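Local structure of putative phosphosugar isomerase (Clostridium difficile, 3G68) at residues B[203-208]-B[284-289]; B[210-215]-B[248-253]; B[260-265]-B[272-277]. The protein probably binds a phosphorylated sugar and may isomerise it, as a double-SIS-domain protein related to the isomerising part of glutamine-fructose-6-phosphate transaminase. All coordinates share one frame; numbering follows the deposited sequence.

The three contacts lie together around one parallel sheet, whose strands run in the order 238-242, 210-215, 258-264, 284-289, 299-300. Their centres are about 14 Å apart for contacts 1 and 2, about 12 Å for contacts 1 and 3, and about 11 Å for contacts 2 and 3. Along the chain contact 1 brackets the other two, and contact 2 closes before contact 3 opens. Contacts 2 and 3 set segments 248-253 and 272-277 against one face of the sheet; contact 1 packs helix 202-206 near the opposite face. Together they sample both outer layers of an alpha-beta-alpha sandwich, consistent with the second of two SIS domains.

Contact 1: residues B[203-208]-B[284-289]; sequences EKLVNS and NVFAIG
The aliphatic chain of Lys204 crosses both Asn284 and Phe286 at an angle: CB and CD lie by the ring, while CG, CD and CE pass the Asn284 oxygen. Lys204 CB comes in at the edge of the ring, close to its plane, 3.9 Å from Phe286 CZ. Farther out, Lys204 CD is 3.4 Å from Asn284 OD1; the chain stays extended until chi4 (65°) bends it at its end. Leu205 adds an apolar contact, its CD2 4.3 Å from Phe286 CZ. Both helix residues thus have CZ as their nearest ring atom, but Leu205 approaches it obliquely. The CG of Phe286 stands anti to the carbonyl carbon (chi1 -55°), and the ring reaches from strand 284-289 toward helix 202-206. Phe261 and Trp197 also pack on this phenyl group.

One water links the segments, donating weak bonds to Lys204 O and to Asn284 OD1. The other end of the amide is held more firmly, because Asn284 ND2 bonds to Ser258 O. Where the helix ends, Leu205 O accepts two donors from the same face of its carbonyl plane, Ser208 OG at 2.6 Å and the Ser208 backbone N. The contact is therefore part apolar, at the ring, and part C-H groups against an amide oxygen, with one weak water bridge; the nearby ammonium may polarise the CE methylene toward that oxygen.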
ATOM      1  N   GLU B 203     -32.832 -43.976  -2.157  1.00  5.07           N
ATOM      2  CA  GLU B 203     -33.604 -45.222  -2.007  1.00  5.55           C
ATOM      3  C   GLU B 203     -35.121 -44.960  -2.058  1.00  6.74           C
ATOM      4  O   GLU B 203     -35.819 -45.569  -2.870  1.00  8.16           O
ATOM      5  CB  GLU B 203     -33.234 -45.956  -0.721  1.00  3.89           C
ATOM      6  CG  GLU B 203     -34.064 -47.261  -0.450  1.00  4.75           C
ATOM      7  CD  GLU B 203     -33.666 -48.013   0.787  1.00  8.83           C
ATOM      8  OE1 GLU B 203     -32.889 -47.451   1.583  1.00 13.71           O
ATOM      9  OE2 GLU B 203     -34.147 -49.173   0.996  1.00 10.79           O
ATOM     10  N   LYS B 204     -35.623 -44.090  -1.183  1.00  8.44           N
ATOM     11  CA  LYS B 204     -37.062 -43.756  -1.210  1.00  8.93           C
ATOM     12  C   LYS B 204     -37.490 -43.193  -2.567  1.00  8.69           C
ATOM     13  O   LYS B 204     -38.580 -43.527  -3.067  1.00  8.66           O
ATOM     14  CB  LYS B 204     -37.448 -42.793  -0.086  1.00  7.47           C
ATOM     15  CG  LYS B 204     -37.488 -43.422   1.297  1.00 11.87           C
ATOM     16  CD  LYS B 204     -38.066 -42.451   2.302  1.00 13.66           C
ATOM     17  CE  LYS B 204     -38.374 -43.156   3.632  1.00 19.35           C
ATOM     18  NZ  LYS B 204     -37.126 -43.616   4.220  1.00 29.99           N
ATOM     19  N   LEU B 205     -36.672 -42.332  -3.192  1.00  7.86           N
ATOM     20  CA  LEU B 205     -37.062 -41.762  -4.482  1.00  5.81           C
ATOM     21  C   LEU B 205     -37.158 -42.804  -5.609  1.00  8.16           C
ATOM     22  O   LEU B 205     -38.095 -42.763  -6.395  1.00  7.30           O
ATOM     23  CB  LEU B 205     -36.164 -40.586  -4.891  1.00  5.93           C
ATOM     24  CG  LEU B 205     -36.198 -39.387  -3.932  1.00  8.67           C
ATOM     25  CD1 LEU B 205     -35.124 -38.351  -4.277  1.00  6.76           C
ATOM     26  CD2 LEU B 205     -37.564 -38.711  -3.867  1.00  8.99           C
ATOM     27  N   VAL B 206     -36.182 -43.713  -5.686  1.00  6.38           N
ATOM     28  CA  VAL B 206     -36.168 -44.817  -6.661  1.00  7.13           C
ATOM     29  C   VAL B 206     -37.385 -45.712  -6.471  1.00  7.10           C
ATOM     30  O   VAL B 206     -37.936 -46.194  -7.448  1.00  8.27           O
ATOM     31  CB  VAL B 206     -34.817 -45.632  -6.601  1.00  6.78           C
ATOM     32  CG1 VAL B 206     -34.878 -46.982  -7.308  1.00  7.88           C
ATOM     33  CG2 VAL B 206     -33.677 -44.795  -7.153  1.00  6.90           C
ATOM     34  N   ASN B 207     -37.814 -45.907  -5.226  1.00  5.83           N
ATOM     35  CA  ASN B 207     -38.966 -46.757  -4.919  1.00  7.99           C
ATOM     36  C   ASN B 207     -40.341 -46.105  -5.065  1.00  8.20           C
ATOM     37  O   ASN B 207     -41.332 -46.777  -4.800  1.00  9.76           O
ATOM     38  CB  ASN B 207     -38.869 -47.281  -3.476  1.00  8.57           C
ATOM     39  CG  ASN B 207     -37.771 -48.292  -3.297  1.00 12.07           C
ATOM     40  OD1 ASN B 207     -37.336 -48.910  -4.266  1.00 10.20           O
ATOM     41  ND2 ASN B 207     -37.328 -48.493  -2.039  1.00 11.73           N
ATOM     42  N   SER B 208     -40.393 -44.839  -5.459  1.00  8.62           N
ATOM     43  CA  SER B 208     -41.654 -44.075  -5.617  1.00  9.73           C
ATOM     44  C   SER B 208     -42.701 -44.882  -6.392  1.00  8.99           C
ATOM     45  O   SER B 208     -42.419 -45.429  -7.447  1.00  8.74           O
ATOM     46  CB  SER B 208     -41.447 -42.745  -6.340  1.00  9.84           C
ATOM     47  OG  SER B 208     -40.492 -41.897  -5.736  1.00  8.00           O
ATOM     48  N   ASN B 284     -42.826 -41.314   3.606  1.00 12.21           N
ATOM     49  CA  ASN B 284     -42.353 -40.645   2.400  1.00 10.65           C
ATOM     50  C   ASN B 284     -42.817 -39.211   2.234  1.00 10.12           C
ATOM     51  O   ASN B 284     -43.290 -38.830   1.148  1.00  9.80           O
ATOM     52  CB  ASN B 284     -42.788 -41.497   1.189  1.00 11.66           C
ATOM     53  CG  ASN B 284     -42.433 -42.945   1.368  1.00 17.27           C
ATOM     54  OD1 ASN B 284     -41.292 -43.272   1.691  1.00 17.94           O
ATOM     55  ND2 ASN B 284     -43.418 -43.824   1.213  1.00 25.23           N
ATOM     56  N   VAL B 285     -42.683 -38.406   3.300  1.00  9.21           N
ATOM     57  CA  VAL B 285     -43.020 -36.980   3.256  1.00  8.02           C
ATOM     58  C   VAL B 285     -41.690 -36.170   3.179  1.00  8.65           C
ATOM     59  O   VAL B 285     -40.794 -36.315   4.022  1.00  9.56           O
ATOM     60  CB  VAL B 285     -43.905 -36.504   4.427  1.00  9.10           C
ATOM     61  CG1 VAL B 285     -44.222 -35.000   4.206  1.00  7.96           C
ATOM     62  CG2 VAL B 285     -45.222 -37.325   4.506  1.00  7.96           C
ATOM     63  N   PHE B 286     -41.560 -35.338   2.156  1.00  8.99           N
ATOM     64  CA  PHE B 286     -40.334 -34.534   1.912  1.00  9.30           C
ATOM     65  C   PHE B 286     -40.749 -33.074   1.842  1.00 10.55           C
ATOM     66  O   PHE B 286     -41.528 -32.712   0.978  1.00 10.59           O
ATOM     67  CB  PHE B 286     -39.666 -34.929   0.578  1.00 10.01           C
ATOM     68  CG  PHE B 286     -39.348 -36.395   0.461  1.00 10.70           C
ATOM     69  CD1 PHE B 286     -38.106 -36.893   0.861  1.00  7.96           C
ATOM     70  CD2 PHE B 286     -40.271 -37.277  -0.065  1.00 13.95           C
ATOM     71  CE1 PHE B 286     -37.823 -38.227   0.772  1.00  9.00           C
ATOM     72  CE2 PHE B 286     -39.975 -38.641  -0.158  1.00 13.80           C
ATOM     73  CZ  PHE B 286     -38.763 -39.103   0.259  1.00 14.03           C
ATOM     74  N   ALA B 287     -40.245 -32.242   2.764  1.00 10.54           N
ATOM     75  CA  ALA B 287     -40.565 -30.807   2.764  1.00  9.66           C
ATOM     76  C   ALA B 287     -39.409 -30.007   2.198  1.00  9.05           C
ATOM     77  O   ALA B 287     -38.272 -30.263   2.509  1.00  8.94           O
ATOM     78  CB  ALA B 287     -40.916 -30.334   4.164  1.00  8.48           C
ATOM     79  N   ILE B 288     -39.733 -29.046   1.348  1.00 10.36           N
ATOM     80  CA  ILE B 288     -38.753 -28.210   0.671  1.00 11.09           C
ATOM     81  C   ILE B 288     -39.065 -26.736   0.986  1.00 11.33           C
ATOM     82  O   ILE B 288     -40.183 -26.267   0.748  1.00 11.94           O
ATOM     83  CB  ILE B 288     -38.822 -28.422  -0.873  1.00 11.30           C
ATOM     84  CG1 ILE B 288     -38.526 -29.892  -1.237  1.00 10.49           C
ATOM     85  CG2 ILE B 288     -37.912 -27.438  -1.551  1.00  7.84           C
ATOM     86  CD1 ILE B 288     -38.746 -30.277  -2.708  1.00 11.01           C
ATOM     87  N   GLY B 289     -38.064 -26.018   1.506  1.00 14.09           N
ATOM     88  CA  GLY B 289     -38.224 -24.610   1.792  1.00 15.21           C
ATOM     89  C   GLY B 289     -37.130 -23.941   2.585  1.00 16.42           C
ATOM     90  O   GLY B 289     -36.125 -24.565   2.955  1.00 14.49           O
TER
HETATM   91  O   HOH W   1     -40.603 -45.278  -0.872  1.00 30.35           O

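Contact 2: residues B[210-215]-B[248-253]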
ATOM      1  N   GLU B 210     -46.369 -43.657  -6.061  1.00  6.16           N
ATOM      2  CA  GLU B 210     -47.313 -42.594  -6.460  1.00  7.94           C
ATOM      3  C   GLU B 210     -47.001 -41.374  -5.650  1.00  7.10           C
ATOM      4  O   GLU B 210     -46.701 -41.472  -4.428  1.00  8.09           O
ATOM      5  CB  GLU B 210     -48.774 -43.052  -6.348  1.00 10.27           C
ATOM      6  CG  GLU B 210     -49.252 -43.503  -4.995  1.00 11.87           C
ATOM      7  CD  GLU B 210     -49.860 -42.401  -4.162  1.00 15.54           C
ATOM      8  OE1 GLU B 210     -49.777 -41.237  -4.586  1.00 13.36           O
ATOM      9  OE2 GLU B 210     -50.438 -42.717  -3.059  1.00 12.45           O
ATOM     10  N   ILE B 211     -47.059 -40.231  -6.308  1.00  8.19           N
ATOM     11  CA  ILE B 211     -46.646 -38.980  -5.693  1.00  7.25           C
ATOM     12  C   ILE B 211     -47.725 -37.907  -5.738  1.00  7.69           C
ATOM     13  O   ILE B 211     -48.484 -37.809  -6.694  1.00  7.75           O
ATOM     14  CB  ILE B 211     -45.403 -38.409  -6.447  1.00  7.74           C
ATOM     15  CG1 ILE B 211     -44.230 -39.399  -6.449  1.00  7.23           C
ATOM     16  CG2 ILE B 211     -44.947 -37.068  -5.819  1.00  5.20           C
ATOM     17  CD1 ILE B 211     -43.097 -39.053  -7.422  1.00  6.36           C
ATOM     18  N   ARG B 212     -47.766 -37.082  -4.703  1.00  7.60           N
ATOM     19  CA  ARG B 212     -48.599 -35.900  -4.674  1.00  7.99           C
ATOM     20  C   ARG B 212     -47.704 -34.736  -4.223  1.00  9.35           C
ATOM     21  O   ARG B 212     -46.817 -34.931  -3.415  1.00 10.40           O
ATOM     22  CB  ARG B 212     -49.812 -36.078  -3.746  1.00  7.11           C
ATOM     23  CG  ARG B 212     -50.799 -37.056  -4.319  1.00 11.03           C
ATOM     24  CD  ARG B 212     -52.065 -37.067  -3.488  1.00 11.29           C
ATOM     25  NE  ARG B 212     -53.013 -38.030  -4.017  1.00  9.34           N
ATOM     26  CZ  ARG B 212     -53.017 -39.313  -3.720  1.00  6.59           C
ATOM     27  NH1 ARG B 212     -52.150 -39.834  -2.844  1.00 13.97           N
ATOM     28  NH2 ARG B 212     -53.923 -40.104  -4.288  1.00 12.26           N
ATOM     29  N   ILE B 213     -47.866 -33.571  -4.825  1.00  9.33           N
ATOM     30  CA  ILE B 213     -47.102 -32.370  -4.447  1.00 10.08           C
ATOM     31  C   ILE B 213     -48.136 -31.405  -3.868  1.00 10.19           C
ATOM     32  O   ILE B 213     -49.213 -31.233  -4.450  1.00  9.56           O
ATOM     33  CB  ILE B 213     -46.386 -31.704  -5.641  1.00 11.28           C
ATOM     34  CG1 ILE B 213     -45.493 -32.711  -6.353  1.00 11.28           C
ATOM     35  CG2 ILE B 213     -45.552 -30.488  -5.165  1.00  6.91           C
ATOM     36  CD1 ILE B 213     -44.864 -32.145  -7.650  1.00 12.87           C
ATOM     37  N   ILE B 214     -47.826 -30.814  -2.710  1.00 10.21           N
ATOM     38  CA  ILE B 214     -48.705 -29.829  -2.078  1.00 11.26           C
ATOM     39  C   ILE B 214     -47.937 -28.508  -2.052  1.00 12.05           C
ATOM     40  O   ILE B 214     -46.822 -28.452  -1.492  1.00  9.67           O
ATOM     41  CB  ILE B 214     -49.097 -30.225  -0.646  1.00  9.02           C
ATOM     42  CG1 ILE B 214     -49.663 -31.647  -0.610  1.00 10.52           C
ATOM     43  CG2 ILE B 214     -50.069 -29.202  -0.047  1.00  9.72           C
ATOM     44  CD1 ILE B 214     -50.010 -32.115   0.766  1.00  6.94           C
ATOM     45  N   GLY B 215     -48.497 -27.479  -2.699  1.00 10.48           N
ATOM     46  CA  GLY B 215     -47.875 -26.148  -2.788  1.00 10.76           C
ATOM     47  C   GLY B 215     -48.760 -25.030  -2.253  1.00 12.10           C
ATOM     48  O   GLY B 215     -49.944 -25.226  -1.989  1.00 12.50           O
ATOM     49  N   HIS B 248     -59.516 -30.398   1.176  1.00 17.24           N
ATOM     50  CA  HIS B 248     -60.856 -30.757   0.725  1.00 17.60           C
ATOM     51  C   HIS B 248     -60.920 -32.144   0.049  1.00 15.53           C
ATOM     52  O   HIS B 248     -61.220 -32.253  -1.141  1.00 16.73           O
ATOM     53  CB  HIS B 248     -61.423 -29.651  -0.161  1.00 18.79           C
ATOM     54  CG  HIS B 248     -61.876 -28.452   0.611  1.00 23.52           C
ATOM     55  ND1 HIS B 248     -63.197 -28.247   0.947  1.00 25.60           N
ATOM     56  CD2 HIS B 248     -61.186 -27.412   1.135  1.00 27.85           C
ATOM     57  CE1 HIS B 248     -63.300 -27.123   1.633  1.00 27.85           C
ATOM     58  NE2 HIS B 248     -62.098 -26.596   1.758  1.00 28.79           N
ATOM     59  N   GLY B 249     -60.574 -33.172   0.833  1.00 13.90           N
ATOM     60  CA  GLY B 249     -60.780 -34.568   0.481  1.00 12.76           C
ATOM     61  C   GLY B 249     -59.620 -35.409   0.013  1.00 11.81           C
ATOM     62  O   GLY B 249     -59.745 -36.640   0.009  1.00 11.30           O
ATOM     63  N   ILE B 250     -58.510 -34.782  -0.387  1.00 11.49           N
ATOM     64  CA  ILE B 250     -57.400 -35.547  -0.982  1.00 12.15           C
ATOM     65  C   ILE B 250     -56.743 -36.462   0.054  1.00 13.54           C
ATOM     66  O   ILE B 250     -56.273 -37.556  -0.287  1.00 13.63           O
ATOM     67  CB  ILE B 250     -56.330 -34.652  -1.686  1.00 11.36           C
ATOM     68  CG1 ILE B 250     -56.959 -33.683  -2.710  1.00 12.33           C
ATOM     69  CG2 ILE B 250     -55.178 -35.534  -2.374  1.00 10.54           C
ATOM     70  CD1 ILE B 250     -57.870 -34.298  -3.779  1.00 13.86           C
ATOM     71  N   TYR B 251     -56.692 -36.008   1.306  1.00 14.44           N
ATOM     72  CA  TYR B 251     -56.113 -36.784   2.415  1.00 14.34           C
ATOM     73  C   TYR B 251     -56.694 -38.202   2.536  1.00 13.58           C
ATOM     74  O   TYR B 251     -56.038 -39.074   3.106  1.00 15.01           O
ATOM     75  CB  TYR B 251     -56.321 -36.065   3.771  1.00 15.17           C
ATOM     76  CG  TYR B 251     -57.758 -35.959   4.196  1.00 15.58           C
ATOM     77  CD1 TYR B 251     -58.520 -34.837   3.864  1.00 13.78           C
ATOM     78  CD2 TYR B 251     -58.377 -36.992   4.916  1.00 14.07           C
ATOM     79  CE1 TYR B 251     -59.845 -34.750   4.222  1.00 19.18           C
ATOM     80  CE2 TYR B 251     -59.709 -36.916   5.257  1.00 15.33           C
ATOM     81  CZ  TYR B 251     -60.431 -35.772   4.937  1.00 13.98           C
ATOM     82  OH  TYR B 251     -61.756 -35.666   5.282  1.00 22.08           O
ATOM     83  N   ASN B 252     -57.940 -38.408   2.081  1.00 11.72           N
ATOM     84  CA  ASN B 252     -58.597 -39.718   2.141  1.00 11.01           C
ATOM     85  C   ASN B 252     -57.807 -40.788   1.411  1.00 10.55           C
ATOM     86  O   ASN B 252     -57.902 -41.940   1.783  1.00 12.00           O
ATOM     87  CB  ASN B 252     -60.014 -39.687   1.551  1.00 12.80           C
ATOM     88  CG  ASN B 252     -60.990 -38.913   2.382  1.00 13.56           C
ATOM     89  OD1 ASN B 252     -61.451 -37.830   2.008  1.00 17.83           O
ATOM     90  ND2 ASN B 252     -61.285 -39.434   3.535  1.00 12.77           N
ATOM     91  N   ALA B 253     -57.072 -40.419   0.344  1.00 10.27           N
ATOM     92  CA  ALA B 253     -56.334 -41.391  -0.452  1.00  8.34           C
ATOM     93  C   ALA B 253     -54.874 -41.611  -0.022  1.00 12.07           C
ATOM     94  O   ALA B 253     -54.171 -42.384  -0.673  1.00 12.37           O
ATOM     95  CB  ALA B 253     -56.383 -41.001  -1.961  1.00  9.07           C
TER
HETATM   96  O   HOH W   2     -53.516 -42.973  -3.215  1.00 12.86           O
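Arg212 meets segment 248-253 at two points. Its CD rests against the branch methyl of Ile250, 3.6 Å from Ile250 CG2. At the far end Arg212 NH2 approaches Ala253 CB to 3.5 Å. The arginine chain is extended from CG to NE, and chi4 of 85° then turns the guanidinium across the line of the chain.

A water lies at the edge of the guanidinium, in its plane, and ties the two segments together: it accepts from Arg212 NH2 at 3.1 Å and donates to Ala253 O at 2.7 Å. Its other hydrogen goes to Glu210 OE2, 3.1 Å away. Glu210 also forms a salt bridge through Arg212 NH1 and Glu210 OE1 at 3.3 Å, while Ser258 OG bonds to Glu210 OE2. In segment 248-253 the backbone bond from Ala253 N to Ile250 O (3.0 Å) keeps the two apolar partners on one turn. Gly249 has a positive phi (103°), where a CB would jam against the preceding carbonyl oxygen.

At the protein surface, the contact brings the C-terminal end of helix 243-250 and the following 3-10 turn to one face of the parallel sheet, where strand 210-215 lies between 238-242 and 258-264. Tyr241 of strand 238-242 touches both Arg212 and Ile250; on the other face of strand 210-215, Ile211 and Ile213 pack on helix 220-234, completing the alpha-beta-alpha layering.

Contact 3: residues B[260-265]-B[272-277]; sequences IFILDT and TKMIDV
Strand 258-264 and helix 271-279 come nearest at Ile262 and Ile275, whose CA atoms are 8.2 Å apart, and side chains alone bridge that distance. Ile262 points from the strand toward the helix and does the touching with a single methyl. Its chain is stretched out, CG1 anti to the carbonyl carbon and chi2 at -173°, which carries CD1 to the helix surface. There Ile262 CD1 lies 3.5 Å from Ile275 CG1 and 4.0 Å from Met274 CG, settling against two consecutive residues of one helical turn. The Ile262 side chain runs at a slant to both.

The two helix residues differ in how they reach it. Ile275 offers the methylene of its longer branch, and its side chain also touches Ala287 on the next strand. Met274, present as selenomethionine, leaves the helix with CG anti to the backbone N and then bends at chi2 (67°) and again at chi3 (87°). Only its CG approaches Ile262; elsewhere the side chain packs on Phe243, Phe246 and Ile247, so it also joins helix 271-279 to helix 243-250.

Asp264 OD1 accepts a bond from Gly266 N, an Asx turn that leads into the loop before the helix. Chain direction is the same in strands 258-264 and 284-289, which are adjacent in the sheet, and helix 271-279 links them. Ile262, Met274 and Ile275 thus form part of the apolar interface of a beta-alpha-beta crossover, the repeating unit of the Rossmann-like alpha-beta-alpha sandwich of SIS domains.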
ATOM      1  N   ILE B 260     -45.142 -37.804  -0.788  1.00 10.83           N
ATOM      2  CA  ILE B 260     -45.634 -36.409  -0.785  0.50  9.50           C
ATOM      3  C   ILE B 260     -44.480 -35.432  -0.673  1.00  9.08           C
ATOM      4  O   ILE B 260     -43.591 -35.578   0.173  1.00  9.48           O
ATOM      5  CB  ILE B 260     -46.649 -36.044   0.352  0.50  9.04           C
ATOM      6  CG1 ILE B 260     -47.773 -37.065   0.464  0.50 10.97           C
ATOM      7  CG2 ILE B 260     -47.267 -34.662   0.090  0.50  8.89           C
ATOM      8  CD1 ILE B 260     -47.380 -38.275   1.199  0.50 10.80           C
ATOM      9  N   PHE B 261     -44.493 -34.444  -1.581  1.00  8.58           N
ATOM     10  CA  PHE B 261     -43.531 -33.344  -1.603  1.00  9.59           C
ATOM     11  C   PHE B 261     -44.318 -32.113  -1.180  1.00 10.41           C
ATOM     12  O   PHE B 261     -45.373 -31.827  -1.781  1.00  9.91           O
ATOM     13  CB  PHE B 261     -42.933 -33.112  -2.977  1.00  9.42           C
ATOM     14  CG  PHE B 261     -42.033 -34.192  -3.400  1.00  8.01           C
ATOM     15  CD1 PHE B 261     -40.728 -34.236  -2.916  1.00  9.30           C
ATOM     16  CD2 PHE B 261     -42.474 -35.200  -4.234  1.00  9.01           C
ATOM     17  CE1 PHE B 261     -39.870 -35.247  -3.268  1.00 11.47           C
ATOM     18  CE2 PHE B 261     -41.600 -36.233  -4.621  1.00 16.49           C
ATOM     19  CZ  PHE B 261     -40.297 -36.253  -4.138  1.00 13.46           C
ATOM     20  N   ILE B 262     -43.843 -31.439  -0.132  1.00  9.84           N
ATOM     21  CA  ILE B 262     -44.458 -30.194   0.344  1.00 11.50           C
ATOM     22  C   ILE B 262     -43.514 -29.033  -0.004  1.00 11.63           C
ATOM     23  O   ILE B 262     -42.371 -28.985   0.448  1.00 12.18           O
ATOM     24  CB  ILE B 262     -44.797 -30.234   1.850  1.00 11.69           C
ATOM     25  CG1 ILE B 262     -45.804 -31.392   2.106  1.00 16.44           C
ATOM     26  CG2 ILE B 262     -45.418 -28.894   2.291  1.00 13.73           C
ATOM     27  CD1 ILE B 262     -46.393 -31.488   3.525  1.00 16.34           C
ATOM     28  N   LEU B 263     -44.009 -28.130  -0.844  1.00 12.02           N
ATOM     29  CA  LEU B 263     -43.278 -26.933  -1.269  1.00 11.59           C
ATOM     30  C   LEU B 263     -43.742 -25.851  -0.295  1.00 12.68           C
ATOM     31  O   LEU B 263     -44.829 -25.306  -0.438  1.00 12.69           O
ATOM     32  CB  LEU B 263     -43.640 -26.604  -2.716  1.00  9.82           C
ATOM     33  CG  LEU B 263     -43.376 -27.709  -3.751  1.00 10.39           C
ATOM     34  CD1 LEU B 263     -43.725 -27.181  -5.179  1.00  9.19           C
ATOM     35  CD2 LEU B 263     -41.933 -28.151  -3.672  1.00 10.63           C
ATOM     36  N   ASP B 264     -42.936 -25.617   0.732  1.00 14.25           N
ATOM     37  CA  ASP B 264     -43.285 -24.737   1.843  1.00 15.35           C
ATOM     38  C   ASP B 264     -42.726 -23.321   1.647  1.00 14.33           C
ATOM     39  O   ASP B 264     -41.541 -23.053   1.880  1.00 13.32           O
ATOM     40  CB  ASP B 264     -42.816 -25.360   3.165  1.00 16.43           C
ATOM     41  CG  ASP B 264     -43.085 -24.460   4.374  1.00 17.86           C
ATOM     42  OD1 ASP B 264     -43.940 -23.550   4.287  1.00 18.98           O
ATOM     43  OD2 ASP B 264     -42.423 -24.668   5.408  1.00 22.19           O
ATOM     44  N   THR B 265     -43.607 -22.402   1.264  1.00 16.02           N
ATOM     45  CA  THR B 265     -43.195 -21.001   1.011  1.00 15.62           C
ATOM     46  C   THR B 265     -43.136 -20.117   2.259  1.00 17.20           C
ATOM     47  O   THR B 265     -42.774 -18.939   2.158  1.00 16.78           O
ATOM     48  CB  THR B 265     -44.081 -20.317  -0.031  1.00 14.31           C
ATOM     49  OG1 THR B 265     -45.391 -20.136   0.504  1.00 14.33           O
ATOM     50  CG2 THR B 265     -44.131 -21.123  -1.335  1.00 12.46           C
ATOM     51  N   THR B 272     -46.651 -27.274   9.445  1.00 15.86           N
ATOM     52  CA  THR B 272     -46.086 -28.198  10.440  1.00 15.69           C
ATOM     53  C   THR B 272     -47.092 -29.262  10.815  1.00 16.28           C
ATOM     54  O   THR B 272     -46.734 -30.443  10.876  1.00 17.56           O
ATOM     55  CB  THR B 272     -45.639 -27.480  11.717  1.00 17.15           C
ATOM     56  OG1 THR B 272     -44.676 -26.494  11.358  1.00 19.09           O
ATOM     57  CG2 THR B 272     -45.017 -28.471  12.711  1.00 18.99           C
ATOM     58  N   LYS B 273     -48.336 -28.850  11.090  1.00 16.41           N
ATOM     59  CA  LYS B 273     -49.410 -29.803  11.408  1.00 16.13           C
ATOM     60  C   LYS B 273     -49.714 -30.741  10.228  1.00 16.06           C
ATOM     61  O   LYS B 273     -49.969 -31.921  10.437  1.00 14.42           O
ATOM     62  CB  LYS B 273     -50.704 -29.084  11.872  1.00 17.18           C
ATOM     63  CG  LYS B 273     -50.557 -28.335  13.208  1.00 19.90           C
ATOM     64  CD  LYS B 273     -51.816 -27.564  13.619  1.00 18.78           C
HETATM   65  N   MSE B 274     -49.698 -30.214   9.003  1.00 16.21           N
HETATM   66  CA  MSE B 274     -49.920 -31.034   7.807  1.00 16.70           C
HETATM   67  C   MSE B 274     -48.850 -32.147   7.766  1.00 17.20           C
HETATM   68  O   MSE B 274     -49.184 -33.327   7.620  1.00 18.46           O
HETATM   69  CB  MSE B 274     -49.854 -30.182   6.527  1.00 17.76           C
HETATM   70  CG  MSE B 274     -50.004 -30.965   5.213  1.00 20.06           C
HETATM   71 SE   MSE B 274     -51.768 -31.725   5.020  0.75 24.75          SE
HETATM   72  CE  MSE B 274     -52.746 -30.174   4.140  1.00 13.35           C
ATOM     73  N   ILE B 275     -47.579 -31.755   7.906  1.00 15.89           N
ATOM     74  CA  ILE B 275     -46.449 -32.688   7.853  1.00 15.47           C
ATOM     75  C   ILE B 275     -46.584 -33.756   8.943  1.00 16.39           C
ATOM     76  O   ILE B 275     -46.390 -34.944   8.688  1.00 15.96           O
ATOM     77  CB  ILE B 275     -45.076 -31.960   7.934  1.00 16.39           C
ATOM     78  CG1 ILE B 275     -44.858 -31.116   6.655  1.00 15.63           C
ATOM     79  CG2 ILE B 275     -43.949 -32.983   8.098  1.00 16.20           C
ATOM     80  CD1 ILE B 275     -43.709 -30.103   6.723  1.00 16.43           C
ATOM     81  N   ASP B 276     -46.924 -33.330  10.148  1.00 16.64           N
ATOM     82  CA  ASP B 276     -47.084 -34.263  11.262  1.00 17.84           C
ATOM     83  C   ASP B 276     -48.205 -35.266  11.015  1.00 16.94           C
ATOM     84  O   ASP B 276     -47.997 -36.463  11.221  1.00 17.56           O
ATOM     85  CB  ASP B 276     -47.277 -33.506  12.595  1.00 16.98           C
ATOM     86  CG  ASP B 276     -46.016 -32.699  13.015  1.00 26.58           C
ATOM     87  OD1 ASP B 276     -44.935 -32.813  12.357  1.00 29.76           O
ATOM     88  OD2 ASP B 276     -46.109 -31.936  14.014  1.00 29.96           O
ATOM     89  N   VAL B 277     -49.371 -34.804  10.564  1.00 14.74           N
ATOM     90  CA  VAL B 277     -50.490 -35.724  10.292  1.00 15.01           C
ATOM     91  C   VAL B 277     -50.112 -36.708   9.185  1.00 13.65           C
ATOM     92  O   VAL B 277     -50.246 -37.946   9.343  1.00 12.20           O
ATOM     93  CB  VAL B 277     -51.801 -34.988   9.943  1.00 16.85           C
ATOM     94  CG1 VAL B 277     -52.912 -35.977   9.546  1.00 16.61           C
ATOM     95  CG2 VAL B 277     -52.225 -34.109  11.126  1.00 18.53           C
TER